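Local coordinates for protein probable acetyltransferases (Chromobacterium violaceum, PDB 3PZJ) that probably transfers an acetyl group from acetyl-CoA to an amine, possibly the N-terminal serine or alanine of a protein, as a GNAT-family acetyltransferase, at residues 44-49 with 81-86; 50-55 with 102-107; 54-59 with 126-131; 92-97 with 108-113. One frame throughout, in Å; residues are numbered along the deposited sequence.

Contact 1 (44-49 with 81-86). With NA (sodium ion), chain C.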
loop_
_atom_site.group_PDB
_atom_site.type_symbol
_atom_site.label_atom_id
_atom_site.label_comp_id
_atom_site.label_asym_id
_atom_site.label_seq_id
_atom_site.Cartn_x
_atom_site.Cartn_y
_atom_site.Cartn_z
ATOM N N LEU A 44 -7.010 -21.165 -6.100
ATOM C CA LEU A 44 -7.693 -21.621 -4.948
ATOM C C LEU A 44 -9.184 -21.522 -5.271
ATOM O O LEU A 44 -9.657 -20.569 -5.865
ATOM C CB LEU A 44 -7.267 -20.816 -3.677
ATOM C CG LEU A 44 -7.831 -21.382 -2.372
ATOM C CD1 LEU A 44 -6.829 -21.257 -1.195
ATOM C CD2 LEU A 44 -9.026 -20.620 -2.144
ATOM N N ASP A 45 -9.918 -22.503 -4.820
ATOM C CA ASP A 45 -11.357 -22.546 -5.009
ATOM C C ASP A 45 -11.936 -22.570 -3.580
ATOM O O ASP A 45 -12.034 -23.573 -2.999
ATOM C CB ASP A 45 -11.683 -23.769 -5.849
ATOM C CG ASP A 45 -13.150 -23.922 -6.139
ATOM O OD1 ASP A 45 -13.997 -23.329 -5.454
ATOM O OD2 ASP A 45 -13.447 -24.718 -6.999
ATOM N N ALA A 46 -12.173 -21.402 -3.013
ATOM C CA ALA A 46 -12.345 -21.247 -1.535
ATOM C C ALA A 46 -13.299 -22.292 -0.952
ATOM O O ALA A 46 -12.942 -23.020 -0.009
ATOM C CB ALA A 46 -12.799 -19.789 -1.166
ATOM N N PRO A 47 -14.474 -22.424 -1.549
ATOM C CA PRO A 47 -15.409 -23.433 -1.029
ATOM C C PRO A 47 -15.058 -24.918 -1.319
ATOM O O PRO A 47 -15.611 -25.811 -0.622
ATOM C CB PRO A 47 -16.752 -23.045 -1.675
ATOM C CG PRO A 47 -16.503 -21.845 -2.515
ATOM C CD PRO A 47 -15.029 -21.687 -2.695
ATOM N N ARG A 48 -14.250 -25.192 -2.348
ATOM C CA ARG A 48 -13.840 -26.611 -2.617
ATOM C C ARG A 48 -12.618 -27.036 -1.757
ATOM O O ARG A 48 -12.616 -28.112 -1.162
ATOM C CB ARG A 48 -13.446 -26.836 -4.058
ATOM C CG ARG A 48 -12.670 -28.202 -4.235
ATOM C CD ARG A 48 -12.534 -28.643 -5.703
ATOM N NE ARG A 48 -11.203 -29.258 -5.907
ATOM C CZ ARG A 48 -10.209 -28.736 -6.629
ATOM N NH1 ARG A 48 -10.369 -27.566 -7.267
ATOM N NH2 ARG A 48 -9.041 -29.388 -6.718
ATOM N N HIS A 49 -11.561 -26.224 -1.788
ATOM C CA HIS A 49 -10.263 -26.515 -1.151
ATOM C C HIS A 49 -10.317 -26.218 0.344
ATOM O O HIS A 49 -9.466 -26.697 1.123
ATOM C CB HIS A 49 -9.184 -25.564 -1.706
ATOM C CG HIS A 49 -8.670 -25.924 -3.060
ATOM N ND1 HIS A 49 -8.143 -27.170 -3.353
ATOM C CD2 HIS A 49 -8.565 -25.193 -4.192
ATOM C CE1 HIS A 49 -7.759 -27.185 -4.622
ATOM N NE2 HIS A 49 -8.036 -26.011 -5.161
ATOM N N TRP A 81 -13.701 -16.547 5.530
ATOM C CA TRP A 81 -12.448 -15.753 5.411
ATOM C C TRP A 81 -11.804 -15.910 4.056
ATOM O O TRP A 81 -11.407 -14.921 3.414
ATOM C CB TRP A 81 -11.449 -16.086 6.567
ATOM C CG TRP A 81 -10.210 -15.357 6.401
ATOM C CD1 TRP A 81 -9.968 -14.037 6.677
ATOM C CD2 TRP A 81 -9.044 -15.864 5.834
ATOM N NE1 TRP A 81 -8.670 -13.725 6.347
ATOM C CE2 TRP A 81 -8.100 -14.817 5.794
ATOM C CE3 TRP A 81 -8.696 -17.114 5.321
ATOM C CZ2 TRP A 81 -6.818 -14.999 5.328
ATOM C CZ3 TRP A 81 -7.418 -17.284 4.819
ATOM C CH2 TRP A 81 -6.491 -16.219 4.833
ATOM N N LEU A 82 -11.700 -17.147 3.558
ATOM C CA LEU A 82 -11.034 -17.401 2.301
ATOM C C LEU A 82 -11.738 -16.747 1.216
ATOM O O LEU A 82 -11.114 -16.061 0.415
ATOM C CB LEU A 82 -11.001 -18.909 1.876
ATOM C CG LEU A 82 -9.827 -19.766 2.273
ATOM C CD1 LEU A 82 -10.100 -21.162 1.798
ATOM C CD2 LEU A 82 -8.409 -19.245 1.789
ATOM N N ALA A 83 -13.059 -16.963 1.170
ATOM C CA ALA A 83 -13.913 -16.411 0.142
ATOM C C ALA A 83 -13.856 -14.908 0.112
ATOM O O ALA A 83 -13.692 -14.387 -0.954
ATOM C CB ALA A 83 -15.346 -16.870 0.331
ATOM N N LEU A 84 -14.005 -14.210 1.241
ATOM C CA LEU A 84 -13.890 -12.743 1.276
ATOM C C LEU A 84 -12.460 -12.255 0.929
ATOM O O LEU A 84 -12.279 -11.168 0.322
ATOM C CB LEU A 84 -14.295 -12.191 2.651
ATOM C CG LEU A 84 -15.723 -12.454 3.109
ATOM C CD1 LEU A 84 -16.011 -11.986 4.532
ATOM C CD2 LEU A 84 -16.686 -11.796 2.105
ATOM N N THR A 85 -11.431 -13.022 1.277
ATOM C CA THR A 85 -10.066 -12.601 0.871
ATOM C C THR A 85 -9.873 -12.661 -0.685
ATOM O O THR A 85 -9.385 -11.709 -1.319
ATOM C CB THR A 85 -9.000 -13.466 1.569
ATOM O OG1 THR A 85 -9.134 -13.330 2.989
ATOM C CG2 THR A 85 -7.605 -13.088 1.178
ATOM N N VAL A 86 -10.257 -13.783 -1.279
ATOM C CA VAL A 86 -10.131 -13.974 -2.718
ATOM C C VAL A 86 -11.107 -13.141 -3.543
ATOM O O VAL A 86 -10.837 -12.789 -4.704
ATOM C CB VAL A 86 -10.319 -15.487 -3.032
ATOM C CG1 VAL A 86 -10.454 -15.706 -4.496
ATOM C CG2 VAL A 86 -9.082 -16.223 -2.495
HETATM NA NA NA C . -9.400 -11.942 -6.128
HETATM O O HOH W 1 -8.982 -13.981 -7.388
HETATM O O HOH W 2 -10.632 -11.285 -7.992
#
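L82 of helix 75-87 meets A46 in the first turn of helix 46-58 and L44 in the loop just before it. Its CB lies 3.6 Å from A46 CB. Further out, L82 CD1 rests against the backbone of A46, 3.8 Å from A46 O and close to A46 CA. The same methyl lies 4.1 Å from L44 CD2. The other methyl, L82 CD2, reaches L44 CD1 at 3.9 Å. The side chains of L44 and L82 cross at about a right angle. L44 CD2 also lies 4.4 Å from V86 CG2, one helical turn beyond L82. A46 CB approaches A83 CB at 4.2 Å.

D45 occupies the N-cap position of helix 46-58, and its O accepts the backbone N of H49. These two helices are the first pair of the GNAT fold, and both lie on the sheet. L44 and H49 touch V95 of strand 92-98, while L82 and V86 touch L93.

V86 plays a double part. Its side chain packs in this contact, and its O binds a sodium ion at 2.2 Å near the end of the helix. Two waters and the carbonyl oxygens of Q88 and T91 complete that site. The side-chain contacts are apolar, with backbone atoms of A46 and A83 at their margin. V86 gives only apolar atoms to the helix contact, while its carbonyl oxygen serves the sodium ion.

Contact 2 (50-55 with 102-107)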
loop_
_atom_site.group_PDB
_atom_site.type_symbol
_atom_site.label_atom_id
_atom_site.label_comp_id
_atom_site.label_asym_id
_atom_site.label_seq_id
_atom_site.Cartn_x
_atom_site.Cartn_y
_atom_site.Cartn_z
ATOM N N GLY A 50 -11.316 -25.434 0.721
ATOM C CA GLY A 50 -11.526 -24.906 2.063
ATOM C C GLY A 50 -11.397 -25.888 3.229
ATOM O O GLY A 50 -10.657 -25.618 4.169
ATOM N N ALA A 51 -12.163 -26.982 3.228
ATOM C CA ALA A 51 -12.134 -27.938 4.374
ATOM C C ALA A 51 -10.775 -28.623 4.533
ATOM O O ALA A 51 -10.287 -28.756 5.639
ATOM C CB ALA A 51 -13.273 -28.996 4.243
ATOM N N ALA A 52 -10.125 -28.942 3.418
ATOM C CA ALA A 52 -8.804 -29.540 3.473
ATOM C C ALA A 52 -7.826 -28.573 4.075
ATOM O O ALA A 52 -6.984 -28.972 4.905
ATOM C CB ALA A 52 -8.338 -30.001 2.131
ATOM N N LEU A 53 -7.896 -27.309 3.661
ATOM C CA LEU A 53 -6.925 -26.339 4.177
ATOM C C LEU A 53 -7.200 -26.095 5.635
ATOM O O LEU A 53 -6.280 -25.940 6.392
ATOM C CB LEU A 53 -6.995 -25.012 3.394
ATOM C CG LEU A 53 -6.381 -25.126 1.990
ATOM C CD1 LEU A 53 -6.807 -23.864 1.219
ATOM C CD2 LEU A 53 -4.844 -25.304 1.985
ATOM N N PHE A 54 -8.479 -26.030 6.022
ATOM C CA PHE A 54 -8.798 -25.837 7.417
ATOM C C PHE A 54 -8.118 -26.890 8.285
ATOM O O PHE A 54 -7.498 -26.564 9.288
ATOM C CB PHE A 54 -10.312 -25.910 7.596
ATOM C CG PHE A 54 -10.752 -25.832 9.011
ATOM C CD1 PHE A 54 -10.539 -24.705 9.740
ATOM C CD2 PHE A 54 -11.285 -26.929 9.643
ATOM C CE1 PHE A 54 -10.905 -24.610 11.002
ATOM C CE2 PHE A 54 -11.650 -26.838 10.959
ATOM C CZ PHE A 54 -11.473 -25.663 11.630
ATOM N N ARG A 55 -8.264 -28.155 7.898
ATOM C CA ARG A 55 -7.730 -29.316 8.679
ATOM C C ARG A 55 -6.252 -29.213 8.832
ATOM O O ARG A 55 -5.726 -29.600 9.848
ATOM C CB ARG A 55 -8.003 -30.620 7.988
ATOM C CG ARG A 55 -9.434 -30.977 8.073
ATOM C CD ARG A 55 -9.696 -32.361 7.426
ATOM N NE ARG A 55 -11.028 -32.345 6.860
ATOM C CZ ARG A 55 -11.340 -32.364 5.563
ATOM N NH1 ARG A 55 -10.416 -32.483 4.605
ATOM N NH2 ARG A 55 -12.622 -32.309 5.233
ATOM N N ASP A 102 -3.658 -33.708 -5.932
ATOM C CA ASP A 102 -4.752 -32.865 -5.454
ATOM C C ASP A 102 -4.700 -32.645 -3.930
ATOM O O ASP A 102 -5.644 -32.092 -3.347
ATOM C CB ASP A 102 -6.113 -33.487 -5.847
ATOM C CG ASP A 102 -6.286 -34.914 -5.335
ATOM O OD1 ASP A 102 -7.277 -35.571 -5.714
ATOM O OD2 ASP A 102 -5.429 -35.387 -4.564
ATOM N N GLN A 103 -3.619 -33.103 -3.279
ATOM C CA GLN A 103 -3.497 -33.014 -1.827
ATOM C C GLN A 103 -2.931 -31.654 -1.432
ATOM O O GLN A 103 -1.772 -31.351 -1.697
ATOM C CB GLN A 103 -2.625 -34.142 -1.245
ATOM C CG GLN A 103 -2.422 -33.979 0.255
ATOM C CD GLN A 103 -2.096 -35.230 1.055
ATOM O OE1 GLN A 103 -2.571 -36.341 0.762
ATOM N NE2 GLN A 103 -1.308 -35.032 2.125
ATOM N N ALA A 104 -3.765 -30.841 -0.802
ATOM C CA ALA A 104 -3.391 -29.464 -0.405
ATOM C C ALA A 104 -2.365 -29.536 0.658
ATOM O O ALA A 104 -2.586 -30.225 1.613
ATOM C CB ALA A 104 -4.620 -28.705 0.118
ATOM N N LEU A 105 -1.201 -28.904 0.473
ATOM C CA LEU A 105 -0.158 -28.841 1.516
ATOM C C LEU A 105 0.019 -27.452 2.165
ATOM O O LEU A 105 0.739 -27.288 3.135
ATOM C CB LEU A 105 1.174 -29.196 0.916
ATOM C CG LEU A 105 1.240 -30.553 0.254
ATOM C CD1 LEU A 105 2.609 -30.589 -0.468
ATOM C CD2 LEU A 105 1.067 -31.602 1.351
ATOM N N GLY A 106 -0.671 -26.465 1.619
ATOM C CA GLY A 106 -0.809 -25.112 2.233
ATOM C C GLY A 106 -1.262 -24.183 1.137
ATOM O O GLY A 106 -1.628 -24.649 0.051
ATOM N N PHE A 107 -1.205 -22.894 1.406
ATOM C CA PHE A 107 -1.559 -21.901 0.431
ATOM C C PHE A 107 -0.731 -20.650 0.517
ATOM O O PHE A 107 -0.037 -20.457 1.448
ATOM C CB PHE A 107 -3.048 -21.581 0.438
ATOM C CG PHE A 107 -3.537 -20.892 1.676
ATOM C CD1 PHE A 107 -3.775 -19.563 1.670
ATOM C CD2 PHE A 107 -3.791 -21.589 2.818
ATOM C CE1 PHE A 107 -4.236 -18.957 2.758
ATOM C CE2 PHE A 107 -4.247 -20.981 3.911
ATOM C CZ PHE A 107 -4.464 -19.672 3.890
#
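L53 and F107 meet through different first torsions. L53 CG stands anti to its carbonyl carbon (chi1 -74°), beside the backbone N, and the methyls beyond it come nearer strand 106-114. F107 CG sits between its own backbone N and carbonyl carbon (chi1 67°), and the ring beyond it lies against the leucine. The two side chains cross obliquely. F107 CD2 is 4.0 Å from L53 CD2 and 4.1 Å from L53 CD1, so one ring carbon meets both methyls.

L53 CD2 does most of the touching. Besides the ring it meets A104 CB at 3.9 Å and G106 O at 3.8 Å. A52, one residue back on the helix, adds a looser contact from its CB to A104 CB at 4.4 Å.

This is a helix laid over the sheet of the GNAT fold, near the turn of the hairpin formed by strands 92-98 and 106-114. V95 touches both L53 and A104. F78 and W81 of helix 75-87 bring aromatic groups to L53 and F107.

G106 O gets no hydrogen bond from the leucine methyl beside it. Its probable donor is V96 N, within the sheet. Between these two segments the helix is therefore held by apolar contact.

Contact 3 (54-59 with 126-131)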
loop_
_atom_site.group_PDB
_atom_site.type_symbol
_atom_site.label_atom_id
_atom_site.label_comp_id
_atom_site.label_asym_id
_atom_site.label_seq_id
_atom_site.Cartn_x
_atom_site.Cartn_y
_atom_site.Cartn_z
ATOM N N PHE A 54 -8.479 -26.030 6.022
ATOM C CA PHE A 54 -8.798 -25.837 7.417
ATOM C C PHE A 54 -8.118 -26.890 8.285
ATOM O O PHE A 54 -7.498 -26.564 9.288
ATOM C CB PHE A 54 -10.312 -25.910 7.596
ATOM C CG PHE A 54 -10.752 -25.832 9.011
ATOM C CD1 PHE A 54 -10.539 -24.705 9.740
ATOM C CD2 PHE A 54 -11.285 -26.929 9.643
ATOM C CE1 PHE A 54 -10.905 -24.610 11.002
ATOM C CE2 PHE A 54 -11.650 -26.838 10.959
ATOM C CZ PHE A 54 -11.473 -25.663 11.630
ATOM N N ARG A 55 -8.264 -28.155 7.898
ATOM C CA ARG A 55 -7.730 -29.316 8.679
ATOM C C ARG A 55 -6.252 -29.213 8.832
ATOM O O ARG A 55 -5.726 -29.600 9.848
ATOM C CB ARG A 55 -8.003 -30.620 7.988
ATOM C CG ARG A 55 -9.434 -30.977 8.073
ATOM C CD ARG A 55 -9.696 -32.361 7.426
ATOM N NE ARG A 55 -11.028 -32.345 6.860
ATOM C CZ ARG A 55 -11.340 -32.364 5.563
ATOM N NH1 ARG A 55 -10.416 -32.483 4.605
ATOM N NH2 ARG A 55 -12.622 -32.309 5.233
ATOM N N LEU A 56 -5.581 -28.692 7.805
ATOM C CA LEU A 56 -4.154 -28.612 7.831
ATOM C C LEU A 56 -3.624 -27.809 9.034
ATOM O O LEU A 56 -2.543 -28.139 9.568
ATOM C CB LEU A 56 -3.669 -28.001 6.531
ATOM C CG LEU A 56 -2.368 -28.373 5.919
ATOM C CD1 LEU A 56 -2.313 -29.902 5.671
ATOM C CD2 LEU A 56 -2.306 -27.526 4.572
ATOM N N PHE A 57 -4.358 -26.780 9.478
ATOM C CA PHE A 57 -3.875 -25.919 10.552
ATOM C C PHE A 57 -4.681 -26.085 11.839
ATOM O O PHE A 57 -4.247 -25.616 12.881
ATOM C CB PHE A 57 -3.897 -24.464 10.106
ATOM C CG PHE A 57 -3.151 -24.250 8.852
ATOM C CD1 PHE A 57 -1.774 -24.247 8.852
ATOM C CD2 PHE A 57 -3.837 -24.136 7.656
ATOM C CE1 PHE A 57 -1.105 -24.059 7.651
ATOM C CE2 PHE A 57 -3.175 -23.998 6.469
ATOM C CZ PHE A 57 -1.854 -23.951 6.441
ATOM N N ALA A 58 -5.859 -26.737 11.731
ATOM C CA ALA A 58 -6.818 -26.900 12.844
ATOM C C ALA A 58 -6.103 -27.309 14.102
ATOM O O ALA A 58 -6.500 -26.913 15.216
ATOM C CB ALA A 58 -7.873 -27.984 12.513
ATOM N N GLY A 59 -5.059 -28.105 13.932
ATOM C CA GLY A 59 -4.344 -28.655 15.036
ATOM C C GLY A 59 -3.575 -27.711 15.935
ATOM O O GLY A 59 -3.755 -27.773 17.152
ATOM N N ASN A 126 0.950 -19.508 4.007
ATOM C CA ASN A 126 0.395 -20.407 5.036
ATOM C C ASN A 126 0.789 -21.832 4.690
ATOM O O ASN A 126 0.069 -22.548 3.916
ATOM C CB ASN A 126 -1.116 -20.290 5.053
ATOM C CG ASN A 126 -1.590 -19.045 5.755
ATOM O OD1 ASN A 126 -1.697 -19.076 6.971
ATOM N ND2 ASN A 126 -1.720 -17.902 5.037
ATOM N N PHE A 127 1.937 -22.252 5.233
ATOM C CA PHE A 127 2.493 -23.566 4.884
ATOM C C PHE A 127 2.346 -24.509 6.065
ATOM O O PHE A 127 2.708 -24.157 7.181
ATOM C CB PHE A 127 3.981 -23.411 4.544
ATOM C CG PHE A 127 4.273 -22.733 3.210
ATOM C CD1 PHE A 127 3.289 -22.385 2.311
ATOM C CD2 PHE A 127 5.570 -22.460 2.868
ATOM C CE1 PHE A 127 3.601 -21.807 1.083
ATOM C CE2 PHE A 127 5.863 -21.836 1.677
ATOM C CZ PHE A 127 4.886 -21.580 0.751
ATOM N N SER A 128 1.870 -25.713 5.801
ATOM C CA SER A 128 1.727 -26.748 6.861
ATOM C C SER A 128 3.095 -27.074 7.408
ATOM O O SER A 128 4.083 -26.862 6.747
ATOM C CB SER A 128 1.098 -28.001 6.255
ATOM O OG SER A 128 1.995 -28.682 5.410
ATOM N N PRO A 129 3.180 -27.644 8.622
ATOM C CA PRO A 129 4.536 -27.969 9.122
ATOM C C PRO A 129 5.342 -28.932 8.181
ATOM O O PRO A 129 6.519 -28.749 7.936
ATOM C CB PRO A 129 4.259 -28.559 10.520
ATOM C CG PRO A 129 2.873 -27.953 10.910
ATOM C CD PRO A 129 2.112 -27.830 9.610
ATOM N N ALA A 130 4.668 -29.902 7.589
ATOM C CA ALA A 130 5.274 -30.824 6.673
ATOM C C ALA A 130 5.891 -30.148 5.463
ATOM O O ALA A 130 6.804 -30.695 4.827
ATOM C CB ALA A 130 4.245 -31.866 6.229
ATOM N N LEU A 131 5.366 -28.977 5.122
ATOM C CA LEU A 131 5.854 -28.196 3.969
ATOM C C LEU A 131 6.942 -27.208 4.373
ATOM O O LEU A 131 7.920 -27.053 3.673
ATOM C CB LEU A 131 4.708 -27.455 3.349
ATOM C CG LEU A 131 4.913 -26.656 2.044
ATOM C CD1 LEU A 131 5.256 -27.589 0.918
ATOM C CD2 LEU A 131 3.638 -25.940 1.735
#
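F57 points the edge of its ring at the backbone of N126 and F127, where the last part of helix 46-58 in the GNAT fold lies beside strand 119-127. The far rim of the ring does the touching. F57 CZ lies 3.5 Å from N126 O, and F57 CE1 lies 3.8 Å from F127 C. Both partners sit near the ring plane. The same CZ is 4.0 Å from N126 CB. One face of the F57 ring carries CB of its neighbour L56, offset toward the rim. Around it H63 and W64 add further aromatic contacts, the latter edge-to-face.

L56 makes the second half of the contact. Its branch point and both methyls gather round one atom, S128 CB. L56 CG is 3.5 Å away, and its CD1 and CD2 are slightly further.

The polar ends of N126 and S128 are satisfied outside this pair of segments. N126 OD1 is bonded to H63 NE2, and N126 ND2 to H124 O and Y69 OH. S128 OG sits between its backbone N and carbonyl carbon (chi1 72°) and bonds to L105 O. Strand 119-127 runs out at this point. The chain beyond it takes helical backbone angles at 129-131, and L131 N donates to S128 O at 3.0 Å.

Contact 4 (92-97 with 108-113)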
loop_
_atom_site.group_PDB
_atom_site.type_symbol
_atom_site.label_atom_id
_atom_site.label_comp_id
_atom_site.label_asym_id
_atom_site.label_seq_id
_atom_site.Cartn_x
_atom_site.Cartn_y
_atom_site.Cartn_z
ATOM N N ALA A 92 -5.086 -12.843 -5.255
ATOM C CA ALA A 92 -5.295 -14.154 -5.886
ATOM C C ALA A 92 -4.532 -15.172 -5.077
ATOM O O ALA A 92 -3.369 -14.932 -4.761
ATOM C CB ALA A 92 -4.784 -14.155 -7.333
ATOM N N LEU A 93 -5.169 -16.271 -4.723
ATOM C CA LEU A 93 -4.510 -17.288 -3.906
ATOM C C LEU A 93 -4.444 -18.610 -4.638
ATOM O O LEU A 93 -5.246 -18.848 -5.559
ATOM C CB LEU A 93 -5.262 -17.540 -2.621
ATOM C CG LEU A 93 -5.375 -16.378 -1.597
ATOM C CD1 LEU A 93 -6.262 -16.852 -0.404
ATOM C CD2 LEU A 93 -4.012 -15.916 -1.145
ATOM N N TYR A 94 -3.466 -19.414 -4.246
ATOM C CA TYR A 94 -3.164 -20.708 -4.869
ATOM C C TYR A 94 -2.908 -21.697 -3.756
ATOM O O TYR A 94 -2.394 -21.342 -2.680
ATOM C CB TYR A 94 -1.924 -20.616 -5.734
ATOM C CG TYR A 94 -2.087 -19.599 -6.856
ATOM C CD1 TYR A 94 -2.515 -19.988 -8.136
ATOM C CD2 TYR A 94 -1.866 -18.260 -6.624
ATOM C CE1 TYR A 94 -2.675 -19.041 -9.143
ATOM C CE2 TYR A 94 -2.006 -17.314 -7.627
ATOM C CZ TYR A 94 -2.496 -17.704 -8.849
ATOM O OH TYR A 94 -2.678 -16.806 -9.851
ATOM N N VAL A 95 -3.273 -22.949 -4.030
ATOM C CA VAL A 95 -3.038 -24.054 -3.174
ATOM C C VAL A 95 -1.736 -24.816 -3.637
ATOM O O VAL A 95 -1.520 -25.096 -4.813
ATOM C CB VAL A 95 -4.227 -25.017 -3.184
ATOM C CG1 VAL A 95 -3.877 -26.209 -2.332
ATOM C CG2 VAL A 95 -5.474 -24.320 -2.626
ATOM N N VAL A 96 -0.875 -25.106 -2.666
ATOM C CA VAL A 96 0.380 -25.774 -2.924
ATOM C C VAL A 96 0.087 -27.277 -2.873
ATOM O O VAL A 96 -0.350 -27.767 -1.843
ATOM C CB VAL A 96 1.387 -25.401 -1.873
ATOM C CG1 VAL A 96 2.721 -26.178 -2.141
ATOM C CG2 VAL A 96 1.649 -23.816 -1.971
ATOM N N CYS A 97 0.343 -27.970 -3.994
ATOM C CA CYS A 97 0.239 -29.430 -4.110
ATOM C C CYS A 97 1.564 -29.956 -4.622
ATOM O O CYS A 97 2.268 -29.264 -5.373
ATOM C CB CYS A 97 -0.862 -29.786 -5.094
ATOM S SG CYS A 97 -2.489 -29.083 -4.708
ATOM N N LEU A 108 -0.813 -19.854 -0.540
ATOM C CA LEU A 108 -0.150 -18.570 -0.678
ATOM C C LEU A 108 -0.627 -17.854 -1.933
ATOM O O LEU A 108 -1.338 -18.388 -2.677
ATOM C CB LEU A 108 1.360 -18.725 -0.692
ATOM C CG LEU A 108 2.021 -19.040 -1.992
ATOM C CD1 LEU A 108 3.499 -18.761 -1.929
ATOM C CD2 LEU A 108 1.738 -20.393 -2.421
ATOM N N GLY A 109 -0.265 -16.608 -2.109
ATOM C CA GLY A 109 -0.668 -15.893 -3.288
ATOM C C GLY A 109 -0.154 -14.487 -3.415
ATOM O O GLY A 109 0.831 -14.173 -2.831
ATOM N N TYR A 110 -0.850 -13.674 -4.192
ATOM C CA TYR A 110 -0.525 -12.293 -4.396
ATOM C C TYR A 110 -1.573 -11.443 -3.677
ATOM O O TYR A 110 -2.781 -11.791 -3.595
ATOM C CB TYR A 110 -0.575 -11.995 -5.880
ATOM C CG TYR A 110 0.368 -12.810 -6.774
ATOM C CD1 TYR A 110 1.738 -12.744 -6.621
ATOM C CD2 TYR A 110 -0.131 -13.591 -7.829
ATOM C CE1 TYR A 110 2.590 -13.409 -7.501
ATOM C CE2 TYR A 110 0.737 -14.292 -8.693
ATOM C CZ TYR A 110 2.073 -14.191 -8.496
ATOM O OH TYR A 110 2.892 -14.826 -9.361
ATOM N N ARG A 111 -1.133 -10.294 -3.176
ATOM C CA ARG A 111 -2.070 -9.289 -2.767
ATOM C C ARG A 111 -1.544 -7.939 -3.132
ATOM O O ARG A 111 -0.395 -7.772 -3.609
ATOM C CB ARG A 111 -2.334 -9.348 -1.275
ATOM C CG ARG A 111 -1.029 -9.117 -0.461
ATOM C CD ARG A 111 -1.252 -9.449 1.074
ATOM N NE ARG A 111 -2.356 -8.684 1.605
ATOM C CZ ARG A 111 -2.287 -7.440 2.129
ATOM N NH1 ARG A 111 -1.137 -6.780 2.247
ATOM N NH2 ARG A 111 -3.397 -6.826 2.561
ATOM N N GLN A 112 -2.410 -6.973 -2.967
ATOM C CA GLN A 112 -2.084 -5.580 -3.338
ATOM C C GLN A 112 -1.507 -5.529 -4.791
ATOM O O GLN A 112 -0.518 -4.868 -5.014
ATOM C CB GLN A 112 -1.093 -4.954 -2.314
ATOM C CG GLN A 112 -1.613 -4.879 -0.897
ATOM C CD GLN A 112 -2.758 -3.930 -0.790
ATOM O OE1 GLN A 112 -3.931 -4.334 -0.678
ATOM N NE2 GLN A 112 -2.456 -2.683 -0.841
HETATM N N MSE A 113 -2.102 -6.263 -5.730
HETATM C CA MSE A 113 -1.697 -6.205 -7.127
HETATM C C MSE A 113 -2.074 -4.810 -7.675
HETATM O O MSE A 113 -3.260 -4.329 -7.517
HETATM C CB MSE A 113 -2.397 -7.295 -7.934
HETATM C CG MSE A 113 -2.300 -7.119 -9.429
HETATM SE SE MSE A 113 -3.228 -8.559 -10.281
HETATM C CE MSE A 113 -2.372 -10.124 -9.446
#
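Y94 and Y110 stand side by side on one face of the sheet, with their rings meeting obliquely. Y94 CE2 lies 4.2 Å from Y110 CD2. The edge of the Y94 ring also meets the backbone of the partner strand. L108 O lies in the ring plane, 4.0 Å from Y94 CD2, and G109 CA is near the same edge. Both rings end in a hydroxyl bonded to a carbonyl outside these strands, Y94 OH to P30 O and Y110 OH to L144 O of helix 135-150.

Two hydrogen-bonded pairs link the strands. A92 and Y110 form one, Y94 and L108 the other. Y94 N donates to L108 O at 2.8 Å, and the return bond from L108 N to Y94 O is 3.0 Å. At the other rung the donor A92 N is tilted 27° from the carbonyl plane of Y110. Strands 92-98 and 106-114 form an antiparallel beta hairpin in the central sheet of the GNAT fold. The N-to-C directions of 92-97 and 108-111 differ by 169°. L93 faces G109 in the non-hydrogen-bonded pair between the two rungs. There the CA atoms come within 4.1 Å, and G109 CA makes a CA-H...O contact with A92 O.

A chi1 of 85° sets L108 CG between its backbone N and carbonyl carbon. Beyond it, L108 CD2 reaches V96 CG2 at 3.5 Å, tighter than usual van der Waals contact. L108 and V96 both also touch helix 135-150, at L144 and A140.

Contacts 1, 2 and 3 all use helix 46-58, at its start, middle and end. Contact 4 lies deeper: its centre is about 6 Å from the centre of the chain, against 15 to 16 Å for the centres of the others. Contact 4 is joined by backbone hydrogen bonds, while the other three rest on apolar and van der Waals contacts of side chains. Contact 1 is partly buried and carries a sodium ligand; contacts 2, 3 and 4 are buried. The sheet ties them together. F107 N probably bonds to N126 O between contacts 2 and 3, and L105 N to V96 O between contacts 2 and 4. L44 CD1 packs on L53 CD1 where contacts 1 and 2 meet.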